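Local coordinates for endoglucanase EG-II (Hypocrea jecorina, PDB 3QR3), which hydrolyses internal beta-1,4-glucosidic bonds of cellulose as a family 5 endoglucanase, its catalytic domain folded as a TIM barrel, at residues 12-24 against 103-115. Sequence-based numbering, arbitrary orientation.
Sequences GFDFGCTTDGTCV and DIHNYARWNGGII
Two backbone hydrogen bonds join the turn at Asp20-Gly21 to the hairpin turn Trp110-Gly113. Gly112 N reaches Asp20 O at 2.8 Å with a bent N-H...O angle of 132°. Asn111 N donates to Gly21 O at 3.0 Å. The Asp20 carboxylate ties Thr18 and Thr22 together: Asp20 OD1 takes Thr18 OG1 and Thr22 N from opposite faces, the latter closing an Asx turn, while Asp20 OD2 accepts Thr22 OG1 at 2.8 Å. Two waters add bridges, one linking Cys17 O to Tyr107 OH, the other donating to Thr18 O and His105 O. Tyr107 lies against the Thr18-Gly21 turn, with Thr19 CA 3.6 Å from its ring centroid in a CH-pi contact over one face and Thr19 CG2 touching CE2 and CZ. Gly21 packs tightly, its CA 3.3 Å from Asn106 O and close to Arg109 CB. The Arg109 chain is extended from CG to NE, and NH1 donates to Tyr107 O, which lies in the guanidinium plane. Asp14 CG sits between backbone N and carbonyl carbon (chi1 59°), which brings Asp14 OD2 over a face of the His105 ring, 3.7 Å from His105 CD2, with carboxylate and ring 79° apart; His105 ND1 is held by Asp103. The Cys17-Cys23 disulfide crosslinks loop 12-24 beside His105 O. Loops from the C-terminal ends of TIM-barrel strands 5-11 and 99-104, the side bearing the active site in this fold, thus meet past the end of intervening strand 59-64, possibly shaping the cleft rim; Pro63 touches Asp14 and His105, and Gln67 of helix 66-69 bonds Gly21 O and Asn111 OD1.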
ATOM      1  N   GLY A  12      -5.882  -4.778   8.684  1.00 17.28           N
ATOM      2  CA  GLY A  12      -6.166  -5.717   9.756  1.00 15.59           C
ATOM      3  C   GLY A  12      -5.036  -6.695  10.037  1.00 19.77           C
ATOM      4  O   GLY A  12      -4.697  -6.951  11.208  1.00 17.94           O
ATOM      5  N   PHE A  13      -4.440  -7.250   8.983  1.00 18.04           N
ATOM      6  CA  PHE A  13      -3.272  -8.121   9.168  1.00 14.84           C
ATOM      7  C   PHE A  13      -2.100  -7.302   9.728  1.00 23.88           C
ATOM      8  O   PHE A  13      -1.071  -7.854  10.152  1.00 19.02           O
ATOM      9  CB  PHE A  13      -2.866  -8.823   7.868  1.00 17.83           C
ATOM     10  CG  PHE A  13      -3.611 -10.122   7.597  1.00 15.62           C
ATOM     11  CD1 PHE A  13      -3.271 -11.285   8.260  1.00 15.66           C
ATOM     12  CD2 PHE A  13      -4.609 -10.177   6.636  1.00 18.25           C
ATOM     13  CE1 PHE A  13      -3.933 -12.482   7.994  1.00 14.34           C
ATOM     14  CE2 PHE A  13      -5.282 -11.363   6.367  1.00 16.45           C
ATOM     15  CZ  PHE A  13      -4.940 -12.520   7.057  1.00 22.20           C
ATOM     16  N   ASP A  14      -2.267  -5.984   9.747  1.00 16.43           N
ATOM     17  CA  ASP A  14      -1.227  -5.093  10.244  1.00 18.83           C
ATOM     18  C   ASP A  14      -1.561  -4.479  11.601  1.00 18.25           C
ATOM     19  O   ASP A  14      -0.772  -3.698  12.140  1.00 19.32           O
ATOM     20  CB  ASP A  14      -1.019  -3.953   9.256  1.00 19.44           C
ATOM     21  CG  ASP A  14      -2.281  -3.159   9.045  1.00 19.90           C
ATOM     22  OD1 ASP A  14      -3.344  -3.795   8.900  1.00 18.70           O
ATOM     23  OD2 ASP A  14      -2.221  -1.914   9.043  1.00 24.34           O
ATOM     24  N   PHE A  15      -2.732  -4.780  12.150  1.00 19.35           N
ATOM     25  CA  PHE A  15      -3.047  -4.234  13.463  1.00 14.93           C
ATOM     26  C   PHE A  15      -2.017  -4.788  14.434  1.00 22.10           C
ATOM     27  O   PHE A  15      -1.653  -5.958  14.358  1.00 18.22           O
ATOM     28  CB  PHE A  15      -4.468  -4.580  13.887  1.00 14.71           C
ATOM     29  CG  PHE A  15      -5.516  -3.778  13.171  1.00 25.60           C
ATOM     30  CD1 PHE A  15      -5.182  -3.043  12.043  1.00 19.11           C
ATOM     31  CD2 PHE A  15      -6.834  -3.763  13.612  1.00 19.95           C
ATOM     32  CE1 PHE A  15      -6.133  -2.304  11.374  1.00 20.00           C
ATOM     33  CE2 PHE A  15      -7.796  -3.021  12.942  1.00 19.02           C
ATOM     34  CZ  PHE A  15      -7.449  -2.300  11.823  1.00 20.16           C
ATOM     35  N   GLY A  16      -1.531  -3.934  15.325  1.00 20.96           N
ATOM     36  CA  GLY A  16      -0.460  -4.322  16.219  1.00 24.04           C
ATOM     37  C   GLY A  16       0.908  -3.870  15.729  1.00 27.07           C
ATOM     38  O   GLY A  16       1.892  -4.062  16.435  1.00 27.40           O
ATOM     39  N   CYS A  17       0.977  -3.277  14.532  1.00 19.94           N
ATOM     40  CA  CYS A  17       2.236  -2.723  14.031  1.00 18.34           C
ATOM     41  C   CYS A  17       2.348  -1.249  14.405  1.00 25.29           C
ATOM     42  O   CYS A  17       1.415  -0.474  14.204  1.00 25.80           O
ATOM     43  CB  CYS A  17       2.318  -2.855  12.509  1.00 24.65           C
ATOM     44  SG  CYS A  17       2.355  -4.553  11.906  1.00 26.69           S
ATOM     45  N   THR A  18       3.492  -0.857  14.945  1.00 21.06           N
ATOM     46  CA  THR A  18       3.737   0.546  15.261  1.00 19.86           C
ATOM     47  C   THR A  18       4.856   1.096  14.373  1.00 19.15           C
ATOM     48  O   THR A  18       5.497   0.339  13.652  1.00 19.13           O
ATOM     49  CB  THR A  18       4.073   0.711  16.745  1.00 20.47           C
ATOM     50  OG1 THR A  18       4.984  -0.320  17.136  1.00 24.55           O
ATOM     51  CG2 THR A  18       2.808   0.570  17.586  1.00 26.34           C
ATOM     52  N   THR A  19       5.093   2.406  14.432  1.00 19.89           N
ATOM     53  CA  THR A  19       5.981   3.062  13.480  1.00 20.99           C
ATOM     54  C   THR A  19       7.464   2.740  13.688  1.00 21.35           C
ATOM     55  O   THR A  19       8.298   3.138  12.881  1.00 22.00           O
ATOM     56  CB  THR A  19       5.771   4.583  13.483  1.00 20.28           C
ATOM     57  OG1 THR A  19       6.073   5.098  14.781  1.00 26.17           O
ATOM     58  CG2 THR A  19       4.316   4.913  13.148  1.00 20.53           C
ATOM     59  N   ASP A  20       7.791   2.016  14.759  1.00 21.48           N
ATOM     60  CA  ASP A  20       9.172   1.585  15.001  1.00 17.76           C
ATOM     61  C   ASP A  20       9.458   0.239  14.346  1.00 19.93           C
ATOM     62  O   ASP A  20      10.543  -0.324  14.525  1.00 23.13           O
ATOM     63  CB  ASP A  20       9.454   1.472  16.504  1.00 22.93           C
ATOM     64  CG  ASP A  20       8.570   0.440  17.178  1.00 26.92           C
ATOM     65  OD1 ASP A  20       7.494   0.130  16.619  1.00 29.63           O
ATOM     66  OD2 ASP A  20       8.936  -0.061  18.260  1.00 30.94           O
ATOM     67  N   GLY A  21       8.490  -0.296  13.605  1.00 17.66           N
ATOM     68  CA  GLY A  21       8.676  -1.603  12.989  1.00 18.53           C
ATOM     69  C   GLY A  21       8.393  -2.780  13.917  1.00 23.68           C
ATOM     70  O   GLY A  21       8.685  -3.927  13.589  1.00 18.24           O
ATOM     71  N   THR A  22       7.834  -2.506  15.090  1.00 17.72           N
ATOM     72  CA  THR A  22       7.379  -3.591  15.952  1.00 18.47           C
ATOM     73  C   THR A  22       5.957  -3.978  15.584  1.00 25.47           C
ATOM     74  O   THR A  22       5.038  -3.159  15.671  1.00 22.58           O
ATOM     75  CB  THR A  22       7.405  -3.201  17.445  1.00 18.36           C
ATOM     76  OG1 THR A  22       8.728  -2.800  17.803  1.00 20.75           O
ATOM     77  CG2 THR A  22       7.001  -4.397  18.326  1.00 21.50           C
ATOM     78  N   CYS A  23       5.780  -5.226  15.162  1.00 25.18           N
ATOM     79  CA  CYS A  23       4.443  -5.782  14.973  1.00 22.37           C
ATOM     80  C   CYS A  23       4.198  -6.893  15.997  1.00 27.55           C
ATOM     81  O   CYS A  23       4.856  -7.932  15.963  1.00 25.33           O
ATOM     82  CB  CYS A  23       4.278  -6.328  13.556  1.00 21.76           C
ATOM     83  SG  CYS A  23       4.312  -5.053  12.253  1.00 28.51           S
ATOM     84  N   VAL A  24       3.263  -6.666  16.911  1.00 25.39           N
ATOM     85  CA  VAL A  24       2.900  -7.663  17.912  1.00 17.88           C
ATOM     86  C   VAL A  24       1.909  -8.625  17.287  1.00 21.66           C
ATOM     87  O   VAL A  24       0.747  -8.274  17.078  1.00 17.99           O
ATOM     88  CB  VAL A  24       2.220  -6.994  19.120  1.00 24.64           C
ATOM     89  CG1 VAL A  24       1.917  -8.030  20.201  1.00 19.75           C
ATOM     90  CG2 VAL A  24       3.098  -5.870  19.654  1.00 30.00           C
ATOM     91  N   ASP A 103       1.573  -5.576   1.035  1.00 19.40           N
ATOM     92  CA  ASP A 103       2.269  -4.456   1.679  1.00 18.81           C
ATOM     93  C   ASP A 103       2.849  -4.881   3.014  1.00 16.59           C
ATOM     94  O   ASP A 103       2.107  -5.218   3.939  1.00 18.97           O
ATOM     95  CB  ASP A 103       1.315  -3.267   1.873  1.00 20.31           C
ATOM     96  CG  ASP A 103       1.706  -2.375   3.049  1.00 26.95           C
ATOM     97  OD1 ASP A 103       2.889  -1.989   3.145  1.00 23.80           O
ATOM     98  OD2 ASP A 103       0.820  -2.042   3.874  1.00 28.09           O
ATOM     99  N   ILE A 104       4.176  -4.879   3.110  1.00 17.93           N
ATOM    100  CA  ILE A 104       4.848  -5.196   4.369  1.00 15.45           C
ATOM    101  C   ILE A 104       4.859  -3.931   5.225  1.00 16.13           C
ATOM    102  O   ILE A 104       5.545  -2.974   4.906  1.00 17.03           O
ATOM    103  CB  ILE A 104       6.277  -5.717   4.121  1.00 20.09           C
ATOM    104  CG1 ILE A 104       6.234  -6.950   3.214  1.00 19.59           C
ATOM    105  CG2 ILE A 104       6.950  -6.097   5.436  1.00 18.02           C
ATOM    106  CD1 ILE A 104       5.463  -8.123   3.818  1.00 15.24           C
ATOM    107  N   HIS A 105       4.073  -3.922   6.298  1.00 14.54           N
ATOM    108  CA  HIS A 105       3.765  -2.676   6.998  1.00 15.53           C
ATOM    109  C   HIS A 105       4.785  -2.421   8.123  1.00 17.07           C
ATOM    110  O   HIS A 105       4.425  -2.396   9.298  1.00 19.32           O
ATOM    111  CB  HIS A 105       2.334  -2.754   7.557  1.00 21.86           C
ATOM    112  CG  HIS A 105       1.588  -1.457   7.515  1.00 19.15           C
ATOM    113  ND1 HIS A 105       1.151  -0.884   6.336  1.00 24.03           N
ATOM    114  CD2 HIS A 105       1.198  -0.624   8.508  1.00 14.27           C
ATOM    115  CE1 HIS A 105       0.525   0.250   6.608  1.00 21.37           C
ATOM    116  NE2 HIS A 105       0.537   0.428   7.919  1.00 23.27           N
ATOM    117  N   ASN A 106       6.055  -2.228   7.768  1.00 18.70           N
ATOM    118  CA  ASN A 106       7.108  -2.236   8.788  1.00 16.69           C
ATOM    119  C   ASN A 106       8.037  -1.027   8.937  1.00 15.62           C
ATOM    120  O   ASN A 106       8.972  -1.069   9.730  1.00 17.02           O
ATOM    121  CB  ASN A 106       7.944  -3.503   8.677  1.00 14.83           C
ATOM    122  CG  ASN A 106       7.347  -4.656   9.438  1.00 17.95           C
ATOM    123  OD1 ASN A 106       7.805  -4.994  10.525  1.00 17.02           O
ATOM    124  ND2 ASN A 106       6.314  -5.269   8.874  1.00 16.24           N
ATOM    125  N   TYR A 107       7.788   0.033   8.180  1.00 15.18           N
ATOM    126  CA  TYR A 107       8.527   1.279   8.334  1.00 18.49           C
ATOM    127  C   TYR A 107      10.040   1.073   8.208  1.00 19.66           C
ATOM    128  O   TYR A 107      10.823   1.771   8.853  1.00 14.01           O
ATOM    129  CB  TYR A 107       8.168   1.927   9.675  1.00 17.16           C
ATOM    130  CG  TYR A 107       6.675   2.093   9.853  1.00 20.22           C
ATOM    131  CD1 TYR A 107       5.907   1.075  10.400  1.00 18.30           C
ATOM    132  CD2 TYR A 107       6.031   3.256   9.450  1.00 18.43           C
ATOM    133  CE1 TYR A 107       4.540   1.212  10.554  1.00 21.21           C
ATOM    134  CE2 TYR A 107       4.649   3.404   9.603  1.00 21.97           C
ATOM    135  CZ  TYR A 107       3.919   2.375  10.157  1.00 22.16           C
ATOM    136  OH  TYR A 107       2.561   2.496  10.315  1.00 20.73           O
ATOM    137  N   ALA A 108      10.423   0.107   7.375  1.00 13.78           N
ATOM    138  CA  ALA A 108      11.828  -0.212   7.086  1.00 14.98           C
ATOM    139  C   ALA A 108      12.545  -0.752   8.314  1.00 18.22           C
ATOM    140  O   ALA A 108      13.768  -0.697   8.406  1.00 19.40           O
ATOM    141  CB  ALA A 108      12.573   1.006   6.512  1.00 13.50           C
ATOM    142  N   ARG A 109      11.774  -1.297   9.244  1.00 16.71           N
ATOM    143  CA  ARG A 109      12.308  -1.685  10.533  1.00 20.68           C
ATOM    144  C   ARG A 109      11.793  -3.041  10.999  1.00 19.49           C
ATOM    145  O   ARG A 109      10.752  -3.520  10.553  1.00 17.25           O
ATOM    146  CB  ARG A 109      11.959  -0.622  11.579  1.00 16.03           C
ATOM    147  CG  ARG A 109      12.808   0.644  11.501  1.00 17.91           C
ATOM    148  CD  ARG A 109      12.216   1.731  12.407  1.00 17.15           C
ATOM    149  NE  ARG A 109      13.045   2.937  12.459  1.00 16.59           N
ATOM    150  CZ  ARG A 109      13.126   3.829  11.481  1.00 20.39           C
ATOM    151  NH1 ARG A 109      12.437   3.653  10.356  1.00 19.04           N
ATOM    152  NH2 ARG A 109      13.891   4.901  11.626  1.00 19.73           N
ATOM    153  N   TRP A 110      12.545  -3.657  11.901  1.00 18.39           N
ATOM    154  CA  TRP A 110      12.071  -4.825  12.621  1.00 20.66           C
ATOM    155  C   TRP A 110      12.360  -4.578  14.097  1.00 20.04           C
ATOM    156  O   TRP A 110      13.523  -4.501  14.498  1.00 17.76           O
ATOM    157  CB  TRP A 110      12.777  -6.074  12.094  1.00 20.70           C
ATOM    158  CG  TRP A 110      12.611  -7.352  12.894  1.00 20.12           C
ATOM    159  CD1 TRP A 110      13.258  -7.692  14.057  1.00 26.77           C
ATOM    160  CD2 TRP A 110      11.800  -8.485  12.545  1.00 19.09           C
ATOM    161  NE1 TRP A 110      12.879  -8.957  14.461  1.00 20.83           N
ATOM    162  CE2 TRP A 110      11.986  -9.463  13.550  1.00 23.43           C
ATOM    163  CE3 TRP A 110      10.928  -8.764  11.481  1.00 19.38           C
ATOM    164  CZ2 TRP A 110      11.328 -10.696  13.527  1.00 22.61           C
ATOM    165  CZ3 TRP A 110      10.273  -9.992  11.460  1.00 19.18           C
ATOM    166  CH2 TRP A 110      10.471 -10.940  12.485  1.00 20.13           C
ATOM    167  N   ASN A 111      11.302  -4.408  14.891  1.00 20.69           N
ATOM    168  CA  ASN A 111      11.449  -4.156  16.328  1.00 23.78           C
ATOM    169  C   ASN A 111      12.458  -3.050  16.651  1.00 23.99           C
ATOM    170  O   ASN A 111      13.315  -3.207  17.519  1.00 23.88           O
ATOM    171  CB  ASN A 111      11.809  -5.450  17.081  1.00 18.35           C
ATOM    172  CG  ASN A 111      10.752  -6.531  16.905  1.00 24.78           C
ATOM    173  OD1 ASN A 111       9.622  -6.238  16.532  1.00 21.51           O
ATOM    174  ND2 ASN A 111      11.121  -7.780  17.154  1.00 24.26           N
ATOM    175  N   GLY A 112      12.350  -1.929  15.955  1.00 17.68           N
ATOM    176  CA  GLY A 112      13.198  -0.787  16.242  1.00 21.26           C
ATOM    177  C   GLY A 112      14.502  -0.735  15.459  1.00 19.36           C
ATOM    178  O   GLY A 112      15.171   0.296  15.452  1.00 23.86           O
ATOM    179  N   GLY A 113      14.872  -1.836  14.810  1.00 19.00           N
ATOM    180  CA  GLY A 113      16.116  -1.880  14.045  1.00 17.30           C
ATOM    181  C   GLY A 113      15.881  -1.635  12.561  1.00 18.75           C
ATOM    182  O   GLY A 113      14.979  -2.219  11.965  1.00 20.28           O
ATOM    183  N   ILE A 114      16.689  -0.777  11.952  1.00 17.97           N
ATOM    184  CA  ILE A 114      16.503  -0.439  10.539  1.00 19.52           C
ATOM    185  C   ILE A 114      17.137  -1.486   9.628  1.00 20.72           C
ATOM    186  O   ILE A 114      18.295  -1.847   9.795  1.00 19.83           O
ATOM    187  CB  ILE A 114      17.100   0.929  10.208  1.00 20.48           C
ATOM    188  CG1 ILE A 114      16.359   2.031  10.958  1.00 14.66           C
ATOM    189  CG2 ILE A 114      17.066   1.184   8.708  1.00 16.88           C
ATOM    190  CD1 ILE A 114      17.123   3.370  10.964  1.00 18.28           C
ATOM    191  N   ILE A 115      16.361  -1.983   8.674  1.00 18.87           N
ATOM    192  CA  ILE A 115      16.860  -2.957   7.715  1.00 18.32           C
ATOM    193  C   ILE A 115      18.135  -2.435   7.045  1.00 19.53           C
ATOM    194  O   ILE A 115      18.134  -1.363   6.441  1.00 18.13           O
ATOM    195  CB  ILE A 115      15.812  -3.258   6.627  1.00 16.75           C
ATOM    196  CG1 ILE A 115      14.545  -3.865   7.243  1.00 15.28           C
ATOM    197  CG2 ILE A 115      16.373  -4.194   5.586  1.00 14.50           C
ATOM    198  CD1 ILE A 115      13.339  -3.802   6.270  1.00 16.23           C
TER
HETATM  199  O   HOH W   1       1.216   0.884  11.792  0.72 24.71           O
HETATM  200  O   HOH W   2       5.435  -1.970  12.271  0.56 26.02           O